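Local atomic coordinates of Poly(A) RNA polymerase GLD2 (Rattus norvegicus, PDB entry 6LBK), a protein that probably adds AMP units from ATP to the 3' ends of selected cytoplasmic mRNAs, building their poly(A) tails, and single nucleotides to certain microRNAs. Residues 98-107 against 200-209; 242-252 against 272-280. The protein carries 1 engineered substitution. All coordinates share one frame; numbering follows the deposited sequence.

Contact 1 (98-107 against 200-209); sequences SSLNGFGARS and VRPLVLVIKK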
# COMPACT_ATOMS: atom_id res chain seq x y z
N SER A 98 -2.28 -0.97 4.92
CA SER A 98 -3.59 -0.50 4.47
C SER A 98 -4.55 -0.21 5.61
O SER A 98 -5.41 0.68 5.49
CB SER A 98 -4.20 -1.54 3.55
OG SER A 98 -3.37 -1.68 2.40
N SER A 99 -4.44 -0.94 6.73
CA SER A 99 -5.34 -0.70 7.85
C SER A 99 -5.20 0.72 8.38
O SER A 99 -6.19 1.32 8.82
CB SER A 99 -5.08 -1.72 8.95
OG SER A 99 -5.23 -3.02 8.41
N LEU A 100 -4.03 1.31 8.26
CA LEU A 100 -3.82 2.62 8.84
C LEU A 100 -3.25 3.68 7.90
O LEU A 100 -3.33 4.86 8.22
CB LEU A 100 -2.92 2.48 10.07
CG LEU A 100 -3.43 3.16 11.33
CD1 LEU A 100 -4.92 2.91 11.54
CD2 LEU A 100 -2.62 2.53 12.45
N ASN A 101 -2.73 3.31 6.72
CA ASN A 101 -2.10 4.28 5.83
C ASN A 101 -3.10 5.11 5.02
O ASN A 101 -2.68 5.85 4.14
CB ASN A 101 -1.12 3.58 4.86
CG ASN A 101 -1.83 2.70 3.84
OD1 ASN A 101 -3.04 2.80 3.65
ND2 ASN A 101 -1.09 1.79 3.23
N GLY A 102 -4.40 4.96 5.26
CA GLY A 102 -5.41 5.70 4.54
C GLY A 102 -5.86 5.09 3.23
O GLY A 102 -6.82 5.60 2.64
N PHE A 103 -5.26 4.01 2.77
CA PHE A 103 -5.65 3.40 1.51
C PHE A 103 -6.29 2.02 1.72
O PHE A 103 -6.09 1.09 0.94
CB PHE A 103 -4.46 3.30 0.55
CG PHE A 103 -3.78 4.60 0.30
CD1 PHE A 103 -4.46 5.65 -0.26
CD2 PHE A 103 -2.45 4.76 0.58
CE1 PHE A 103 -3.81 6.86 -0.51
CE2 PHE A 103 -1.81 5.95 0.34
CZ PHE A 103 -2.49 7.00 -0.21
N GLY A 104 -7.06 1.89 2.81
CA GLY A 104 -7.74 0.64 3.10
C GLY A 104 -9.14 0.55 2.52
O GLY A 104 -9.87 1.54 2.39
N ALA A 105 -9.51 -0.69 2.17
CA ALA A 105 -10.86 -1.07 1.76
C ALA A 105 -11.45 -2.01 2.80
O ALA A 105 -10.72 -2.66 3.56
CB ALA A 105 -10.86 -1.78 0.40
N ARG A 106 -12.78 -2.10 2.81
CA ARG A 106 -13.48 -3.02 3.71
C ARG A 106 -12.84 -4.40 3.70
O ARG A 106 -12.88 -5.11 4.71
CB ARG A 106 -14.97 -3.11 3.35
CG ARG A 106 -15.77 -1.99 4.01
CD ARG A 106 -17.22 -2.32 4.42
NE ARG A 106 -18.20 -2.48 3.34
CZ ARG A 106 -18.82 -3.62 3.06
NH1 ARG A 106 -18.57 -4.70 3.78
NH2 ARG A 106 -19.71 -3.67 2.07
N SER A 107 -12.22 -4.78 2.59
CA SER A 107 -11.58 -6.08 2.43
C SER A 107 -10.09 -6.05 2.76
O SER A 107 -9.44 -7.10 2.66
CB SER A 107 -11.80 -6.59 1.00
OG SER A 107 -11.19 -5.73 0.04
N VAL A 200 -6.59 11.60 -3.87
CA VAL A 200 -5.58 10.54 -3.77
C VAL A 200 -6.23 9.23 -3.34
O VAL A 200 -5.93 8.17 -3.90
CB VAL A 200 -4.46 10.96 -2.81
CG1 VAL A 200 -3.51 9.80 -2.64
CG2 VAL A 200 -3.71 12.20 -3.35
N ARG A 201 -7.14 9.28 -2.36
CA ARG A 201 -7.71 8.02 -1.85
C ARG A 201 -8.69 7.37 -2.83
O ARG A 201 -8.58 6.15 -3.05
CB ARG A 201 -8.34 8.24 -0.47
CG ARG A 201 -7.28 8.27 0.65
CD ARG A 201 -7.86 8.69 2.02
NE ARG A 201 -8.65 7.62 2.63
CZ ARG A 201 -9.95 7.69 2.91
NH1 ARG A 201 -10.63 8.81 2.66
NH2 ARG A 201 -10.58 6.66 3.44
N PRO A 202 -9.65 8.09 -3.45
CA PRO A 202 -10.49 7.43 -4.47
C PRO A 202 -9.71 6.84 -5.63
O PRO A 202 -10.01 5.73 -6.10
CB PRO A 202 -11.42 8.56 -4.95
CG PRO A 202 -11.49 9.51 -3.79
CD PRO A 202 -10.11 9.47 -3.18
N LEU A 203 -8.68 7.55 -6.09
CA LEU A 203 -7.90 7.05 -7.21
C LEU A 203 -7.14 5.80 -6.82
O LEU A 203 -7.15 4.80 -7.54
CB LEU A 203 -6.92 8.12 -7.68
CG LEU A 203 -6.30 7.69 -9.00
CD1 LEU A 203 -7.34 7.95 -10.16
CD2 LEU A 203 -4.92 8.29 -9.29
N VAL A 204 -6.48 5.85 -5.67
CA VAL A 204 -5.71 4.69 -5.23
C VAL A 204 -6.62 3.48 -5.05
O VAL A 204 -6.26 2.36 -5.42
CB VAL A 204 -4.94 5.04 -3.94
CG1 VAL A 204 -4.59 3.78 -3.16
CG2 VAL A 204 -3.66 5.86 -4.28
N LEU A 205 -7.83 3.69 -4.53
CA LEU A 205 -8.70 2.56 -4.26
C LEU A 205 -9.19 1.92 -5.56
O LEU A 205 -9.16 0.68 -5.70
CB LEU A 205 -9.88 2.99 -3.37
CG LEU A 205 -10.95 2.04 -2.81
CD1 LEU A 205 -11.76 1.24 -3.84
CD2 LEU A 205 -10.30 1.13 -1.79
N VAL A 206 -9.68 2.73 -6.50
CA VAL A 206 -10.15 2.15 -7.76
C VAL A 206 -9.00 1.45 -8.47
O VAL A 206 -9.19 0.40 -9.10
CB VAL A 206 -10.80 3.22 -8.66
CG1 VAL A 206 -9.74 4.24 -9.16
CG2 VAL A 206 -11.49 2.55 -9.82
N ILE A 207 -7.79 1.99 -8.34
CA ILE A 207 -6.63 1.40 -8.98
C ILE A 207 -6.23 0.08 -8.32
O ILE A 207 -5.86 -0.89 -9.00
CB ILE A 207 -5.51 2.45 -8.98
CG1 ILE A 207 -5.87 3.54 -10.02
CG2 ILE A 207 -4.20 1.82 -9.25
CD1 ILE A 207 -4.88 4.69 -10.12
N LYS A 208 -6.30 -0.00 -6.98
CA LYS A 208 -6.08 -1.28 -6.29
C LYS A 208 -7.10 -2.32 -6.74
O LYS A 208 -6.74 -3.46 -7.06
CB LYS A 208 -6.17 -1.09 -4.78
CG LYS A 208 -4.88 -0.75 -4.05
CD LYS A 208 -5.21 -0.63 -2.58
CE LYS A 208 -3.99 -0.40 -1.73
NZ LYS A 208 -4.21 -0.93 -0.35
N LYS A 209 -8.39 -1.96 -6.75
CA LYS A 209 -9.40 -2.92 -7.20
C LYS A 209 -9.14 -3.33 -8.64
O LYS A 209 -9.27 -4.50 -9.00
CB LYS A 209 -10.82 -2.35 -7.05
CG LYS A 209 -11.28 -2.09 -5.60
CD LYS A 209 -11.25 -3.38 -4.77
CE LYS A 209 -11.71 -3.17 -3.34
NZ LYS A 209 -11.50 -4.39 -2.50
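Phe-103 sets its ring against one flank of helix 200-213, where Val-200 and Val-204, one turn apart, both turn CG1 toward it. Val-200 CG1 meets the ring edge near its plane, 3.6 Å from Phe-103 CE1. Val-204, crossing the phenylalanine at about a right angle, brings its CG1 obliquely to within 3.5 Å of Phe-103 CD1. Backbone oxygens flank this apolar patch. The Arg-201 chain bends at CG-CD (chi3 75°), so that NE donates to Gly-102 O at 2.7 Å, in the planes of both the carbonyl and the guanidinium. Lys-208, extended beyond CG, reaches Phe-103 O with NZ (3.0 Å), its approach tilted 27° from the carbonyl plane; the same NZ lies 3.0 Å from Ser-98 OG. The loop is shaped by an Asx turn, Asn-101 OD1 accepting from Phe-103 N. Ala-105 CB rests on Leu-205 CD2 at 3.7 Å. Ser-98 belongs to the Gly-Ser motif of nucleotidyltransferases, ahead of Asp-109 and Asp-111, probably the catalytic magnesium ligands. The loop, which connects palm strands 91-96 and 110-116, lies against helix 200-213, with Ala-194 of helix 182-194 beside Phe-103; helix 51-63 packs on Arg-201, Pro-202 and Val-206, helix 283-297 on Pro-202, Leu-203 and Ile-207.

Contact 2 (242-252 against 272-280); sequences EPILPSLQKIY and VPPYLSKNE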
# COMPACT_ATOMS: atom_id res chain seq x y z
N GLU A 242 1.14 20.25 -13.70
CA GLU A 242 0.78 21.05 -12.53
C GLU A 242 0.49 20.05 -11.41
O GLU A 242 -0.64 19.56 -11.30
CB GLU A 242 -0.44 21.93 -12.82
CG GLU A 242 -0.19 22.96 -13.93
CD GLU A 242 -1.13 24.16 -13.87
OE1 GLU A 242 -2.23 24.02 -13.31
OE2 GLU A 242 -0.75 25.25 -14.36
N PRO A 243 1.46 19.76 -10.55
CA PRO A 243 1.40 18.51 -9.78
C PRO A 243 0.32 18.53 -8.71
O PRO A 243 0.00 19.57 -8.13
CB PRO A 243 2.80 18.42 -9.16
CG PRO A 243 3.24 19.84 -9.06
CD PRO A 243 2.61 20.60 -10.17
N ILE A 244 -0.23 17.34 -8.45
CA ILE A 244 -1.24 17.14 -7.41
C ILE A 244 -0.64 16.79 -6.04
O ILE A 244 -1.28 17.05 -5.01
CB ILE A 244 -2.21 16.03 -7.87
CG1 ILE A 244 -3.18 16.54 -8.92
CG2 ILE A 244 -2.96 15.37 -6.72
CD1 ILE A 244 -4.09 15.46 -9.44
N LEU A 245 0.60 16.28 -5.99
CA LEU A 245 1.23 15.98 -4.71
C LEU A 245 2.68 16.45 -4.76
O LEU A 245 3.36 16.29 -5.78
CB LEU A 245 1.17 14.48 -4.35
CG LEU A 245 -0.20 13.91 -3.91
CD1 LEU A 245 -0.12 12.43 -3.54
CD2 LEU A 245 -0.86 14.74 -2.78
N PRO A 246 3.17 17.05 -3.67
CA PRO A 246 4.58 17.43 -3.61
C PRO A 246 5.39 16.27 -3.11
O PRO A 246 4.92 15.12 -3.18
CB PRO A 246 4.58 18.59 -2.61
CG PRO A 246 3.52 18.17 -1.64
CD PRO A 246 2.46 17.44 -2.44
N SER A 247 6.60 16.52 -2.63
CA SER A 247 7.35 15.53 -1.87
C SER A 247 7.24 15.86 -0.39
O SER A 247 7.68 16.94 0.03
CB SER A 247 8.81 15.47 -2.29
OG SER A 247 9.52 14.60 -1.42
N LEU A 248 6.63 14.97 0.39
CA LEU A 248 6.50 15.23 1.83
C LEU A 248 7.86 15.19 2.53
O LEU A 248 8.11 15.98 3.44
CB LEU A 248 5.54 14.22 2.48
CG LEU A 248 4.03 14.33 2.23
CD1 LEU A 248 3.32 13.12 2.79
CD2 LEU A 248 3.46 15.62 2.81
N GLN A 249 8.75 14.28 2.11
CA GLN A 249 10.02 14.10 2.80
C GLN A 249 11.01 15.22 2.50
O GLN A 249 11.91 15.50 3.31
CB GLN A 249 10.62 12.74 2.44
CG GLN A 249 9.90 11.59 3.07
CD GLN A 249 10.36 10.27 2.51
OE1 GLN A 249 9.98 9.87 1.42
NE2 GLN A 249 11.20 9.58 3.27
N LYS A 250 10.91 15.83 1.32
CA LYS A 250 11.73 17.00 1.02
C LYS A 250 11.23 18.25 1.73
O LYS A 250 12.04 19.04 2.23
CB LYS A 250 11.78 17.21 -0.50
CG LYS A 250 12.60 16.16 -1.23
CD LYS A 250 12.58 16.43 -2.72
CE LYS A 250 13.68 15.67 -3.44
NZ LYS A 250 13.62 15.93 -4.92
N ILE A 251 9.91 18.46 1.80
CA ILE A 251 9.38 19.71 2.35
C ILE A 251 9.33 19.66 3.88
O ILE A 251 9.55 20.69 4.53
CB ILE A 251 7.99 20.02 1.75
CG1 ILE A 251 8.08 20.21 0.23
CG2 ILE A 251 7.38 21.26 2.40
CD1 ILE A 251 6.74 20.35 -0.46
N TYR A 252 9.02 18.51 4.47
CA TYR A 252 8.94 18.35 5.93
C TYR A 252 9.73 17.13 6.39
O TYR A 252 9.14 16.17 6.90
CB TYR A 252 7.49 18.23 6.42
CG TYR A 252 6.46 19.13 5.77
CD1 TYR A 252 5.80 18.74 4.61
CD2 TYR A 252 6.10 20.35 6.34
CE1 TYR A 252 4.84 19.54 4.01
CE2 TYR A 252 5.14 21.17 5.74
CZ TYR A 252 4.52 20.75 4.57
OH TYR A 252 3.56 21.52 3.94
N VAL A 272 1.39 18.07 9.20
CA VAL A 272 1.56 18.51 7.81
C VAL A 272 0.25 19.10 7.30
O VAL A 272 -0.80 18.46 7.42
CB VAL A 272 2.02 17.34 6.94
CG1 VAL A 272 1.99 17.72 5.46
CG2 VAL A 272 3.41 16.88 7.36
N PRO A 273 0.28 20.30 6.71
CA PRO A 273 -0.95 20.94 6.21
C PRO A 273 -1.38 20.38 4.86
O PRO A 273 -0.58 19.72 4.18
CB PRO A 273 -0.54 22.41 6.09
CG PRO A 273 0.93 22.36 5.84
CD PRO A 273 1.46 21.18 6.59
N PRO A 274 -2.62 20.63 4.43
CA PRO A 274 -3.09 20.09 3.15
C PRO A 274 -2.44 20.78 1.96
O PRO A 274 -1.95 21.91 2.06
CB PRO A 274 -4.60 20.36 3.17
CG PRO A 274 -4.93 20.67 4.56
CD PRO A 274 -3.70 21.33 5.13
N TYR A 275 -2.48 20.09 0.82
CA TYR A 275 -1.86 20.55 -0.41
C TYR A 275 -2.93 21.08 -1.35
O TYR A 275 -3.89 20.37 -1.67
CB TYR A 275 -1.07 19.43 -1.08
CG TYR A 275 -0.12 19.91 -2.16
CD1 TYR A 275 1.02 20.64 -1.83
CD2 TYR A 275 -0.35 19.63 -3.51
CE1 TYR A 275 1.90 21.09 -2.80
CE2 TYR A 275 0.53 20.07 -4.50
CZ TYR A 275 1.66 20.80 -4.14
OH TYR A 275 2.54 21.25 -5.10
N LEU A 276 -2.78 22.33 -1.77
CA LEU A 276 -3.62 22.92 -2.80
C LEU A 276 -2.80 22.96 -4.08
O LEU A 276 -1.74 23.60 -4.13
CB LEU A 276 -4.08 24.32 -2.38
CG LEU A 276 -4.84 24.35 -1.05
CD1 LEU A 276 -5.19 25.78 -0.62
CD2 LEU A 276 -6.09 23.47 -1.13
N SER A 277 -3.27 22.28 -5.11
CA SER A 277 -2.57 22.16 -6.38
C SER A 277 -3.35 22.88 -7.48
O SER A 277 -4.56 23.11 -7.35
CB SER A 277 -2.35 20.70 -6.76
OG SER A 277 -3.58 20.07 -7.08
N LYS A 278 -2.64 23.28 -8.54
CA LYS A 278 -3.31 23.97 -9.63
C LYS A 278 -4.08 23.03 -10.56
O LYS A 278 -4.96 23.50 -11.30
CB LYS A 278 -2.29 24.78 -10.45
CG LYS A 278 -1.46 25.80 -9.68
CD LYS A 278 -0.53 26.57 -10.62
CE LYS A 278 0.40 27.51 -9.84
NZ LYS A 278 1.29 28.31 -10.73
N ASN A 279 -3.78 21.74 -10.55
CA ASN A 279 -4.38 20.79 -11.50
C ASN A 279 -5.87 20.61 -11.22
O ASN A 279 -6.26 20.20 -10.12
CB ASN A 279 -3.69 19.44 -11.42
CG ASN A 279 -4.33 18.43 -12.34
OD1 ASN A 279 -5.33 17.82 -11.98
ND2 ASN A 279 -3.75 18.22 -13.52
N GLU A 280 -6.71 20.84 -12.25
CA GLU A 280 -8.15 20.62 -12.13
C GLU A 280 -8.63 19.30 -12.76
O GLU A 280 -9.84 19.13 -12.93
CB GLU A 280 -8.92 21.78 -12.77
CG GLU A 280 -8.63 23.17 -12.23
CD GLU A 280 -9.56 24.22 -12.81
OE1 GLU A 280 -10.02 24.05 -13.96
OE2 GLU A 280 -9.83 25.23 -12.13
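Segments 242-252 and 272-280 run antiparallel, their CA atoms coming within 5.3 Å at the pairs Glu-242 with Asn-279 and Ile-244 with Ser-277, yet they share no hydrogen bond and meet through side chains and through backbone oxygens set against side-chain carbons. Tyr-275 and Pro-246 form the centre of the contact. The proline ring lies over one face of the tyrosine ring in a CH-pi contact, Pro-246 CD standing 3.4 Å from the centroid of Tyr-275 and only 7° off the ring normal. With Tyr-275 CG anti to the backbone N (chi1 -165°), the ring is carried across to 242-252, where Pro-243 O sits at its edge in plane and Ile-244 O approaches CD2 obliquely.

From there the chain turns into the short helix 248-251, with Ser-247 at its N-cap: Ser-247 OG accepts a weak bond from Lys-250 N and is also hydrogen-bonded to the backbone O of Arg-308. This belongs to the helical part of the Cid1-like nucleotidyltransferase, apart from the five-stranded palm sheet, Leu-245 packing on helix 226-239 and Leu-248 on helix 182-194.

Beyond the helix, Tyr-252 is layered between its own neighbour and the other segment. Val-272 CG2 lies over one face, offset toward the rim, and Ile-251 CG2 over the opposite face. The other branch, Val-272 CG1, bridges to Leu-248 CD2 and Tyr-252 CE1, each at 3.7 Å. Pro-273 and Tyr-252 approach each other from opposite directions, Pro-273 CG lying 3.4 Å from Tyr-252 OH.

At the far end, Ile-244 CD1 rests 3.7 Å from Asn-279 OD1, which accepts from Ser-281 N. Glu-242 crosses Lys-278 at about a right angle, its carboxylate OE1 touching Lys-278 CB (3.0 Å); the charged ends remain apart, Glu-242 OE2 lying 5.2 Å from Lys-278 NZ.

Contact 1 closes in the sequence before contact 2 opens, and their centres lie about 19 Å apart, but the two meet: Val-200 CG2 packs on Leu-245 CD1 at 3.6 Å. Val-200 therefore serves both, giving one methyl to the loop 98-107 and the other to segment 242-252. Helix 182-194 is a second shared element, touched by residues of each contact, while segment 272-280 leads on to helix 283-297, which packs on helix 200-213. Only contact 1 borders the active site: the side chain of Ser-98 is about 5 Å from that of Asp-111, and that of Ser-107 about 6 Å from that of Asp-109, both probable catalytic magnesium ligands. Contact 2 lies away from that centre.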